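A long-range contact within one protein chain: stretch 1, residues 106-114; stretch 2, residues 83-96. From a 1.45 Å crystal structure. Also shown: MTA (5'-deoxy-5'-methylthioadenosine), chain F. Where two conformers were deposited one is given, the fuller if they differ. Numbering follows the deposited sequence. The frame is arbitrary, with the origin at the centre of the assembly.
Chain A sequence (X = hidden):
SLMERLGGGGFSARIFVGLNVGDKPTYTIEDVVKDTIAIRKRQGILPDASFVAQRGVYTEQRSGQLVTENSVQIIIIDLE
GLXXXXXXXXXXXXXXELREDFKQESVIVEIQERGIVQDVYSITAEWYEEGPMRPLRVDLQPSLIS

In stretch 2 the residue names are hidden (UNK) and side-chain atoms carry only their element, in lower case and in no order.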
# COMPACT_ATOMS: atom_id res chain seq x y z
N SER A 106 1.33 -18.82 -8.25
CA SER A 106 0.92 -17.58 -8.90
C SER A 106 1.64 -16.41 -8.25
O SER A 106 1.74 -16.37 -7.02
CB SER A 106 -0.58 -17.40 -8.65
OG SER A 106 -1.11 -16.25 -9.30
N VAL A 107 2.06 -15.43 -9.06
CA VAL A 107 2.54 -14.13 -8.62
C VAL A 107 1.71 -13.09 -9.36
O VAL A 107 1.50 -13.21 -10.58
CB VAL A 107 4.04 -13.95 -8.91
CG1 VAL A 107 4.49 -12.51 -8.81
CG2 VAL A 107 4.86 -14.81 -7.95
N ILE A 108 1.22 -12.07 -8.66
CA ILE A 108 0.43 -11.01 -9.29
C ILE A 108 1.31 -9.79 -9.53
O ILE A 108 2.03 -9.35 -8.62
CB ILE A 108 -0.80 -10.63 -8.45
CG1 ILE A 108 -1.75 -11.82 -8.35
CG2 ILE A 108 -1.48 -9.40 -9.04
CD1 ILE A 108 -2.85 -11.62 -7.31
N VAL A 109 1.23 -9.23 -10.73
CA VAL A 109 1.97 -8.03 -11.12
C VAL A 109 0.97 -6.99 -11.61
O VAL A 109 0.12 -7.29 -12.46
CB VAL A 109 2.99 -8.34 -12.23
CG1 VAL A 109 3.65 -7.06 -12.71
CG2 VAL A 109 4.03 -9.31 -11.74
N GLU A 110 1.07 -5.78 -11.10
CA GLU A 110 0.27 -4.65 -11.56
C GLU A 110 1.22 -3.57 -12.05
O GLU A 110 2.15 -3.20 -11.33
CB GLU A 110 -0.59 -4.12 -10.40
CG GLU A 110 -1.59 -3.06 -10.79
CD GLU A 110 -2.42 -2.57 -9.62
OE1 GLU A 110 -3.48 -3.17 -9.32
OE2 GLU A 110 -2.00 -1.57 -8.98
N ILE A 111 0.98 -3.06 -13.26
CA ILE A 111 1.77 -1.98 -13.85
C ILE A 111 0.89 -0.74 -13.91
O ILE A 111 -0.24 -0.81 -14.43
CB ILE A 111 2.21 -2.31 -15.28
CG1 ILE A 111 2.99 -3.62 -15.34
CG2 ILE A 111 2.99 -1.14 -15.88
CD1 ILE A 111 4.20 -3.58 -14.57
N GLN A 112 1.41 0.39 -13.44
CA GLN A 112 0.69 1.65 -13.47
C GLN A 112 1.48 2.71 -14.24
O GLN A 112 2.71 2.66 -14.32
CB GLN A 112 0.43 2.16 -12.05
CG GLN A 112 -0.45 1.23 -11.24
CD GLN A 112 -0.67 1.71 -9.84
OE1 GLN A 112 -0.62 2.92 -9.57
NE2 GLN A 112 -0.91 0.78 -8.92
N GLU A 113 0.74 3.65 -14.81
CA GLU A 113 1.29 4.83 -15.47
C GLU A 113 0.53 6.02 -14.88
O GLU A 113 -0.68 6.14 -15.08
CB GLU A 113 1.13 4.76 -16.98
CG GLU A 113 1.73 5.96 -17.71
CD GLU A 113 1.75 5.81 -19.22
OE1 GLU A 113 1.24 4.79 -19.74
OE2 GLU A 113 2.28 6.72 -19.90
N ARG A 114 1.24 6.88 -14.16
CA ARG A 114 0.61 7.96 -13.39
C ARG A 114 -0.52 7.44 -12.51
O ARG A 114 -1.55 8.10 -12.33
CB ARG A 114 0.13 9.09 -14.30
CG ARG A 114 1.22 9.65 -15.20
CD ARG A 114 0.72 10.83 -16.02
NE ARG A 114 0.26 11.94 -15.18
CZ ARG A 114 -1.01 12.32 -15.06
NH1 ARG A 114 -1.97 11.71 -15.73
NH2 ARG A 114 -1.31 13.34 -14.27
N UNK A 83 11.36 3.71 -20.71
CA UNK A 83 10.22 3.61 -21.59
C UNK A 83 9.20 2.63 -21.02
O UNK A 83 9.52 1.76 -20.20
c UNK A 83 10.67 3.12 -22.97
o UNK A 83 11.02 1.74 -22.92
N UNK A 84 7.97 2.74 -21.48
CA UNK A 84 6.87 1.84 -21.06
C UNK A 84 7.27 0.38 -21.32
O UNK A 84 7.10 -0.43 -20.43
c UNK A 84 5.59 2.20 -21.81
c UNK A 84 3.12 1.87 -22.12
c UNK A 84 4.37 1.38 -21.43
n UNK A 84 0.65 1.73 -21.99
c UNK A 84 1.90 1.82 -21.22
N UNK A 85 7.80 0.08 -22.52
CA UNK A 85 8.15 -1.30 -22.87
C UNK A 85 9.31 -1.81 -22.03
O UNK A 85 9.31 -2.97 -21.59
o UNK A 85 10.52 -3.29 -26.73
c UNK A 85 9.28 -2.58 -24.82
o UNK A 85 8.84 -1.91 -27.07
c UNK A 85 9.56 -2.59 -26.31
c UNK A 85 8.48 -1.35 -24.37
N UNK A 86 10.31 -0.96 -21.80
CA UNK A 86 11.49 -1.33 -20.99
C UNK A 86 11.06 -1.61 -19.55
O UNK A 86 11.40 -2.66 -19.02
c UNK A 86 13.87 -0.69 -20.46
o UNK A 86 14.03 -1.89 -20.25
c UNK A 86 12.55 -0.24 -21.05
o UNK A 86 14.71 0.16 -20.23
N UNK A 87 10.34 -0.69 -18.93
CA UNK A 87 9.89 -0.90 -17.56
C UNK A 87 9.01 -2.13 -17.46
O UNK A 87 9.18 -2.96 -16.55
c UNK A 87 9.53 0.46 -14.61
c UNK A 87 7.81 0.02 -13.02
c UNK A 87 7.36 -0.12 -15.37
c UNK A 87 9.14 0.34 -17.07
c UNK A 87 6.93 -0.21 -14.05
c UNK A 87 9.11 0.34 -13.30
c UNK A 87 8.66 0.23 -15.65
N UNK A 88 8.02 -2.24 -18.34
CA UNK A 88 7.08 -3.35 -18.27
C UNK A 88 7.82 -4.68 -18.42
O UNK A 88 7.55 -5.63 -17.69
c UNK A 88 5.09 -4.40 -19.39
c UNK A 88 6.01 -3.19 -19.36
o UNK A 88 5.24 -2.01 -19.10
N UNK A 89 8.74 -4.76 -19.38
CA UNK A 89 9.45 -6.00 -19.59
C UNK A 89 10.31 -6.39 -18.40
O UNK A 89 10.38 -7.57 -18.04
N UNK A 90 10.98 -5.42 -17.78
CA UNK A 90 11.82 -5.73 -16.64
C UNK A 90 10.99 -6.15 -15.43
O UNK A 90 11.38 -7.05 -14.69
n UNK A 90 15.91 -3.68 -19.18
c UNK A 90 14.76 -3.23 -17.01
c UNK A 90 16.09 -3.29 -17.76
c UNK A 90 13.89 -4.41 -17.34
c UNK A 90 12.74 -4.55 -16.32
N UNK A 91 9.83 -5.52 -15.23
CA UNK A 91 8.98 -5.93 -14.11
C UNK A 91 8.39 -7.31 -14.35
O UNK A 91 8.30 -8.13 -13.43
c UNK A 91 7.90 -4.86 -13.83
c UNK A 91 6.88 -5.42 -12.85
c UNK A 91 8.57 -3.61 -13.29
N UNK A 92 7.97 -7.59 -15.59
CA UNK A 92 7.45 -8.91 -15.92
C UNK A 92 8.50 -9.98 -15.68
O UNK A 92 8.22 -11.05 -15.11
n UNK A 92 4.18 -8.16 -19.54
o UNK A 92 6.37 -8.08 -19.97
c UNK A 92 7.03 -8.92 -17.39
c UNK A 92 5.45 -8.15 -19.17
c UNK A 92 5.71 -8.23 -17.68
N UNK A 93 9.74 -9.72 -16.11
CA UNK A 93 10.80 -10.69 -15.92
C UNK A 93 11.09 -10.90 -14.44
O UNK A 93 11.37 -12.03 -14.00
c UNK A 93 12.06 -10.24 -16.66
N UNK A 94 11.07 -9.82 -13.66
CA UNK A 94 11.25 -9.94 -12.22
C UNK A 94 10.17 -10.82 -11.60
O UNK A 94 10.46 -11.72 -10.81
c UNK A 94 12.43 -9.12 -9.40
c UNK A 94 11.11 -7.00 -9.64
c UNK A 94 11.22 -8.47 -10.06
c UNK A 94 11.26 -8.55 -11.59
N UNK A 95 8.90 -10.55 -11.94
CA UNK A 95 7.82 -11.37 -11.40
C UNK A 95 7.94 -12.84 -11.79
O UNK A 95 7.69 -13.72 -10.96
N UNK A 96 8.31 -13.11 -13.05
CA UNK A 96 8.45 -14.49 -13.49
C UNK A 96 9.57 -15.19 -12.74
O UNK A 96 9.41 -16.35 -12.34
c UNK A 96 8.72 -14.54 -14.99
n UNK A 96 6.79 -16.48 -18.75
c UNK A 96 6.50 -15.29 -17.88
c UNK A 96 7.75 -14.63 -17.28
c UNK A 96 7.51 -14.28 -15.82
CS MTA F . -0.97 -14.62 -5.78
S5' MTA F . -0.89 -15.42 -4.21
C5' MTA F . 0.32 -14.39 -3.37
C4' MTA F . -0.24 -13.23 -2.57
O4' MTA F . -0.98 -12.37 -3.45
C2' MTA F . -1.94 -12.24 -1.26
O2' MTA F . -1.13 -11.42 -0.42
C3' MTA F . -1.22 -13.57 -1.44
O3' MTA F . -0.58 -14.03 -0.27
C1' MTA F . -1.98 -11.69 -2.69
N9 MTA F . -3.26 -11.86 -3.34
C8 MTA F . -3.75 -12.96 -4.01
N7 MTA F . -4.91 -12.77 -4.58
C5 MTA F . -5.23 -11.46 -4.26
C6 MTA F . -6.30 -10.62 -4.63
N6 MTA F . -7.30 -10.99 -5.44
N1 MTA F . -6.28 -9.34 -4.17
C2 MTA F . -5.25 -8.94 -3.41
N3 MTA F . -4.18 -9.63 -3.03
C4 MTA F . -4.23 -10.89 -3.49

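Position 83 carries one carbon and then one oxygen, out of reach of stretch 1. The oxygen lies 3.0 Å from the backbone N of position 86 and accepts its hydrogen, capping the helix that begins at the next residue. This is Ser 83, the N-cap.

At position 84 four carbons run in a row and end in nitrogen, an unbranched chain whose end reaches Glu 113; it is Lys 84. Its CA-to-CB bond points sideways, but its end comes nearer the strand, with Lys 84 CE 3.4 Å from Glu 113 OE1. Lys 84 NZ is 3.8 Å from the same Glu 113 OE1, a long salt bridge.

Position 85 has three carbons, the third bearing two oxygens, and touches nothing on the strand; it is Glu 85. Position 86 has the same carboxylate ending on one carbon fewer, which makes it Asp 86, also out of reach.

Position 87 shows one carbon followed by a ring of six carbons with no heteroatom. The ring is approached obliquely by Ile 111. It is Phe 87, and its CE2 lies 4.4 Å from Ile 111 CD1.

At position 88 CB carries one oxygen and one carbon, and the group packs on Ile 111; the fork is that of Thr 88. Its OG1 donates a hydrogen bond to Lys 84 O at 2.8 Å, one turn back, and lies 4.0 Å from Ile 111 CG2, a packing contact.

Position 89 has no side-chain atoms and is Gly 89, with nothing of the strand near it. Position 90 again has four carbons ending in nitrogen and does not reach the strand. As Lys 90, it turns back along the helix, where its NZ forms a salt bridge with Asp 86 OD1 at 2.8 Å.

Position 91 has three carbons, forked at CB, and points toward the strand, where it touches Val 109 and Ile 111; it is Val 91. Its CG1 sits 3.6 Å from Val 109 CG1 and 3.7 Å from Ile 111 CD1, linking two strand side chains.

Position 92 has three carbons, the third bearing one oxygen and one nitrogen, so it is Gln 92; it points sideways and makes no close contact. A single carbon at position 93 gives Ala 93, out of reach. Position 94 has four carbons, forked at the second, with its CA-to-CB bond sideways and no contact with the strand; it is Leu 94.

Position 95 lacks a side chain, and its bare backbone meets Val 107 and Val 109; it is Gly 95. Its CA lies 4.3 Å from Val 109 CG2, and its O lies 4.0 Å from Val 107 CG1. A CB here would point at the strand and fall 2.9 Å from Val 109 CG2, a clash. Position 96, four carbons ending in nitrogen, is Lys 96, pointing away.

The helix runs nearly antiparallel to the strand, at 164°, with axes 8.9 Å apart at closest approach. Alternate strand residues, Val 107, Val 109, Ile 111 and Glu 113, face it. Phe 87, Val 91 and Gly 95, spaced four apart, meet the three apolar ones. No hydrogen bond crosses between the stretches, so packing dominates, supplemented by the long ion pair at one end.

Stretch 2 (83-96) SKEDFTGKVQALGK
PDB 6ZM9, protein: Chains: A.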